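Local coordinates for protein hydrolase, HD family (Bacillus thuringiensis serovar konkukian, PDB 3DJB) that probably acts as a metal-dependent hydrolase of the HD superfamily, binding a magnesium ion through a histidine and aspartate cluster, at residues M53-A61 against M73-E81. The protein carries 3 engineered substitutions. Residues are numbered along the deposited sequence; the frame is centred on the assembly and turned at random.
Sequences MAALLHDVA and MKKVSDWLE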
loop_
_atom_site.group_PDB
_atom_site.type_symbol
_atom_site.label_atom_id
_atom_site.label_comp_id
_atom_site.label_asym_id
_atom_site.label_seq_id
_atom_site.Cartn_x
_atom_site.Cartn_y
_atom_site.Cartn_z
HETATM N N MSE A 53 -18.705 -9.280 -23.128
HETATM C CA MSE A 53 -19.999 -8.795 -22.674
HETATM C C MSE A 53 -20.245 -9.190 -21.223
HETATM O O MSE A 53 -20.858 -8.436 -20.456
HETATM C CB MSE A 53 -21.125 -9.355 -23.537
HETATM C CG MSE A 53 -21.214 -8.715 -24.892
HETATM SE SE MSE A 53 -21.441 -6.804 -24.735
HETATM C CE MSE A 53 -23.337 -6.756 -24.348
ATOM N N ALA A 54 -19.762 -10.368 -20.840
ATOM C CA ALA A 54 -19.970 -10.827 -19.479
ATOM C C ALA A 54 -19.123 -10.034 -18.498
ATOM O O ALA A 54 -19.662 -9.388 -17.593
ATOM C CB ALA A 54 -19.673 -12.309 -19.367
ATOM N N ALA A 55 -17.807 -10.061 -18.680
ATOM C CA ALA A 55 -16.897 -9.348 -17.787
ATOM C C ALA A 55 -17.303 -7.895 -17.608
ATOM O O ALA A 55 -17.105 -7.321 -16.549
ATOM C CB ALA A 55 -15.497 -9.417 -18.339
ATOM N N LEU A 56 -17.882 -7.319 -18.655
ATOM C CA LEU A 56 -18.307 -5.931 -18.666
ATOM C C LEU A 56 -19.606 -5.635 -17.931
ATOM O O LEU A 56 -19.912 -4.470 -17.692
ATOM C CB LEU A 56 -18.461 -5.461 -20.108
ATOM C CG LEU A 56 -17.406 -4.550 -20.744
ATOM C CD1 LEU A 56 -16.796 -5.214 -21.978
ATOM C CD2 LEU A 56 -18.075 -3.232 -21.133
ATOM N N LEU A 57 -20.374 -6.661 -17.570
ATOM C CA LEU A 57 -21.648 -6.418 -16.893
ATOM C C LEU A 57 -21.866 -7.183 -15.580
ATOM O O LEU A 57 -22.949 -7.080 -14.978
ATOM C CB LEU A 57 -22.806 -6.694 -17.874
ATOM C CG LEU A 57 -22.957 -5.801 -19.127
ATOM C CD1 LEU A 57 -23.960 -6.410 -20.093
ATOM C CD2 LEU A 57 -23.401 -4.405 -18.727
ATOM N N HIS A 58 -20.851 -7.933 -15.132
ATOM C CA HIS A 58 -20.938 -8.709 -13.880
ATOM C C HIS A 58 -21.151 -7.793 -12.687
ATOM O O HIS A 58 -21.784 -8.155 -11.693
ATOM C CB HIS A 58 -19.660 -9.570 -13.663
ATOM C CG HIS A 58 -18.410 -8.791 -13.338
ATOM N ND1 HIS A 58 -17.930 -7.763 -14.128
ATOM C CD2 HIS A 58 -17.503 -8.940 -12.339
ATOM C CE1 HIS A 58 -16.787 -7.317 -13.632
ATOM N NE2 HIS A 58 -16.505 -8.015 -12.547
ATOM N N ASP A 59 -20.626 -6.586 -12.821
ATOM C CA ASP A 59 -20.716 -5.592 -11.786
ATOM C C ASP A 59 -22.026 -4.825 -11.769
ATOM O O ASP A 59 -22.439 -4.331 -10.724
ATOM C CB ASP A 59 -19.542 -4.628 -11.919
ATOM C CG ASP A 59 -18.358 -5.034 -11.066
ATOM O OD1 ASP A 59 -18.044 -6.237 -10.994
ATOM O OD2 ASP A 59 -17.734 -4.139 -10.467
ATOM N N VAL A 60 -22.691 -4.730 -12.913
ATOM C CA VAL A 60 -23.941 -3.987 -12.993
ATOM C C VAL A 60 -25.112 -4.710 -12.347
ATOM O O VAL A 60 -26.157 -4.113 -12.073
ATOM C CB VAL A 60 -24.256 -3.652 -14.448
ATOM C CG1 VAL A 60 -25.584 -2.932 -14.559
ATOM C CG2 VAL A 60 -23.152 -2.773 -14.985
ATOM N N ALA A 61 -24.937 -5.994 -12.078
ATOM C CA ALA A 61 -25.997 -6.748 -11.437
ATOM C C ALA A 61 -25.692 -6.870 -9.940
ATOM O O ALA A 61 -26.601 -7.009 -9.121
ATOM C CB ALA A 61 -26.119 -8.120 -12.077
HETATM N N MSE A 73 -30.435 -8.591 -12.574
HETATM C CA MSE A 73 -30.442 -9.591 -13.624
HETATM C C MSE A 73 -31.321 -9.105 -14.766
HETATM O O MSE A 73 -30.895 -9.064 -15.920
HETATM C CB MSE A 73 -30.994 -10.901 -13.082
HETATM C CG MSE A 73 -30.173 -12.115 -13.460
HETATM SE SE MSE A 73 -28.315 -11.957 -12.920
HETATM C CE MSE A 73 -28.543 -11.269 -11.105
ATOM N N LYS A 74 -32.557 -8.743 -14.441
ATOM C CA LYS A 74 -33.470 -8.254 -15.458
ATOM C C LYS A 74 -32.989 -6.896 -15.927
ATOM O O LYS A 74 -33.439 -6.393 -16.951
ATOM C CB LYS A 74 -34.898 -8.136 -14.918
ATOM C CG LYS A 74 -35.920 -7.630 -15.948
ATOM C CD LYS A 74 -35.977 -6.107 -16.032
ATOM C CE LYS A 74 -36.957 -5.650 -17.100
ATOM N NZ LYS A 74 -38.305 -6.263 -16.942
ATOM N N LYS A 75 -32.079 -6.292 -15.174
ATOM C CA LYS A 75 -31.548 -4.993 -15.568
ATOM C C LYS A 75 -30.588 -5.204 -16.736
ATOM O O LYS A 75 -30.524 -4.389 -17.663
ATOM C CB LYS A 75 -30.834 -4.337 -14.383
ATOM C CG LYS A 75 -29.969 -3.136 -14.737
ATOM C CD LYS A 75 -29.810 -2.192 -13.535
ATOM C CE LYS A 75 -29.316 -2.905 -12.261
ATOM N NZ LYS A 75 -29.595 -2.135 -10.993
ATOM N N VAL A 76 -29.853 -6.315 -16.677
ATOM C CA VAL A 76 -28.889 -6.707 -17.710
ATOM C C VAL A 76 -29.648 -7.453 -18.802
ATOM O O VAL A 76 -29.381 -7.305 -19.999
ATOM C CB VAL A 76 -27.812 -7.633 -17.110
ATOM C CG1 VAL A 76 -26.890 -8.169 -18.200
ATOM C CG2 VAL A 76 -27.024 -6.869 -16.063
ATOM N N SER A 77 -30.607 -8.250 -18.356
ATOM C CA SER A 77 -31.458 -9.023 -19.240
ATOM C C SER A 77 -32.070 -8.149 -20.332
ATOM O O SER A 77 -31.770 -8.321 -21.516
ATOM C CB SER A 77 -32.563 -9.694 -18.424
ATOM O OG SER A 77 -33.718 -9.892 -19.208
ATOM N N ASP A 78 -32.922 -7.209 -19.930
ATOM C CA ASP A 78 -33.592 -6.305 -20.875
ATOM C C ASP A 78 -32.635 -5.411 -21.664
ATOM O O ASP A 78 -33.047 -4.743 -22.615
ATOM C CB ASP A 78 -34.664 -5.442 -20.150
ATOM C CG ASP A 78 -34.086 -4.543 -19.044
ATOM O OD1 ASP A 78 -34.894 -3.938 -18.299
ATOM O OD2 ASP A 78 -32.841 -4.429 -18.918
ATOM N N TRP A 79 -31.363 -5.398 -21.274
ATOM C CA TRP A 79 -30.373 -4.584 -21.976
ATOM C C TRP A 79 -29.827 -5.345 -23.174
ATOM O O TRP A 79 -29.779 -4.824 -24.291
ATOM C CB TRP A 79 -29.204 -4.194 -21.061
ATOM C CG TRP A 79 -28.037 -3.621 -21.838
ATOM C CD1 TRP A 79 -26.842 -4.239 -22.102
ATOM C CD2 TRP A 79 -27.981 -2.348 -22.499
ATOM N NE1 TRP A 79 -26.048 -3.429 -22.888
ATOM C CE2 TRP A 79 -26.724 -2.266 -23.148
ATOM C CE3 TRP A 79 -28.873 -1.269 -22.612
ATOM C CZ2 TRP A 79 -26.339 -1.148 -23.896
ATOM C CZ3 TRP A 79 -28.485 -0.154 -23.360
ATOM C CH2 TRP A 79 -27.232 -0.108 -23.991
ATOM N N LEU A 80 -29.406 -6.582 -22.932
ATOM C CA LEU A 80 -28.870 -7.410 -23.997
ATOM C C LEU A 80 -29.896 -7.485 -25.134
ATOM O O LEU A 80 -29.551 -7.756 -26.289
ATOM C CB LEU A 80 -28.551 -8.800 -23.455
ATOM C CG LEU A 80 -27.479 -8.837 -22.368
ATOM C CD1 LEU A 80 -27.267 -10.264 -21.952
ATOM C CD2 LEU A 80 -26.177 -8.245 -22.874
ATOM N N GLU A 81 -31.156 -7.229 -24.791
ATOM C CA GLU A 81 -32.252 -7.243 -25.744
ATOM C C GLU A 81 -32.207 -6.019 -26.631
ATOM O O GLU A 81 -32.278 -6.122 -27.852
ATOM C CB GLU A 81 -33.573 -7.281 -24.993
ATOM C CG GLU A 81 -33.886 -8.640 -24.464
ATOM C CD GLU A 81 -34.150 -9.607 -25.588
ATOM O OE1 GLU A 81 -33.980 -10.823 -25.375
ATOM O OE2 GLU A 81 -34.542 -9.150 -26.686
#
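Leu-57 and Val-76 show how an HD-domain helical core can join the segment bearing two of its metal ligands to a neighbouring helix chiefly through apolar side chains. CD1 of Leu-57 meets three residues of helix 73-82: it lies 3.9 Å from CG1 of Val-76, 4.0 Å from CD2 of Leu-80 and 4.1 Å from CD1 of Trp-79, meeting the indole obliquely. Its CB already points toward helix 73-82, and with CG anti to the carbonyl carbon (chi1 -65°) CD1 ends among the three partners. At one end Met-53, a selenomethionine whose chain bends at both chi2 and chi3, brings its CE against CD2 of Leu-80, the two side chains running in opposite directions. At the other end CB of Ala-61 lies 4.1 Å from CE of Met-73, whose CB points away but whose bent chain returns, and 4.3 Å from CG2 of Val-76. Lys-75 lays its CE 3.4 Å from the carbonyl O of Val-60, a carbon-to-oxygen contact, and no hydrogen bond joins the segments.

Behind this layer the chain turns so that His-58 points away from helix 73-82. His-58 and Asp-59 are magnesium ligands, together with His-29 and Asp-122, and the side chain of Val-60 is about 10 Å from the bound ion. The apolar contact therefore lies on the side of the segment turned away from the His-58 side chain. Trp-79 is held by a hydrogen bond from NE1 to Thr-10 and a stack on Phe-13, both of helix 3-17, which also meets Met-53 and Leu-57. Helix 87-96 packs against Met-53 and Leu-80, so that the contact lies between helices 3-17 and 87-96, with the loop residue Ile-97 also against it.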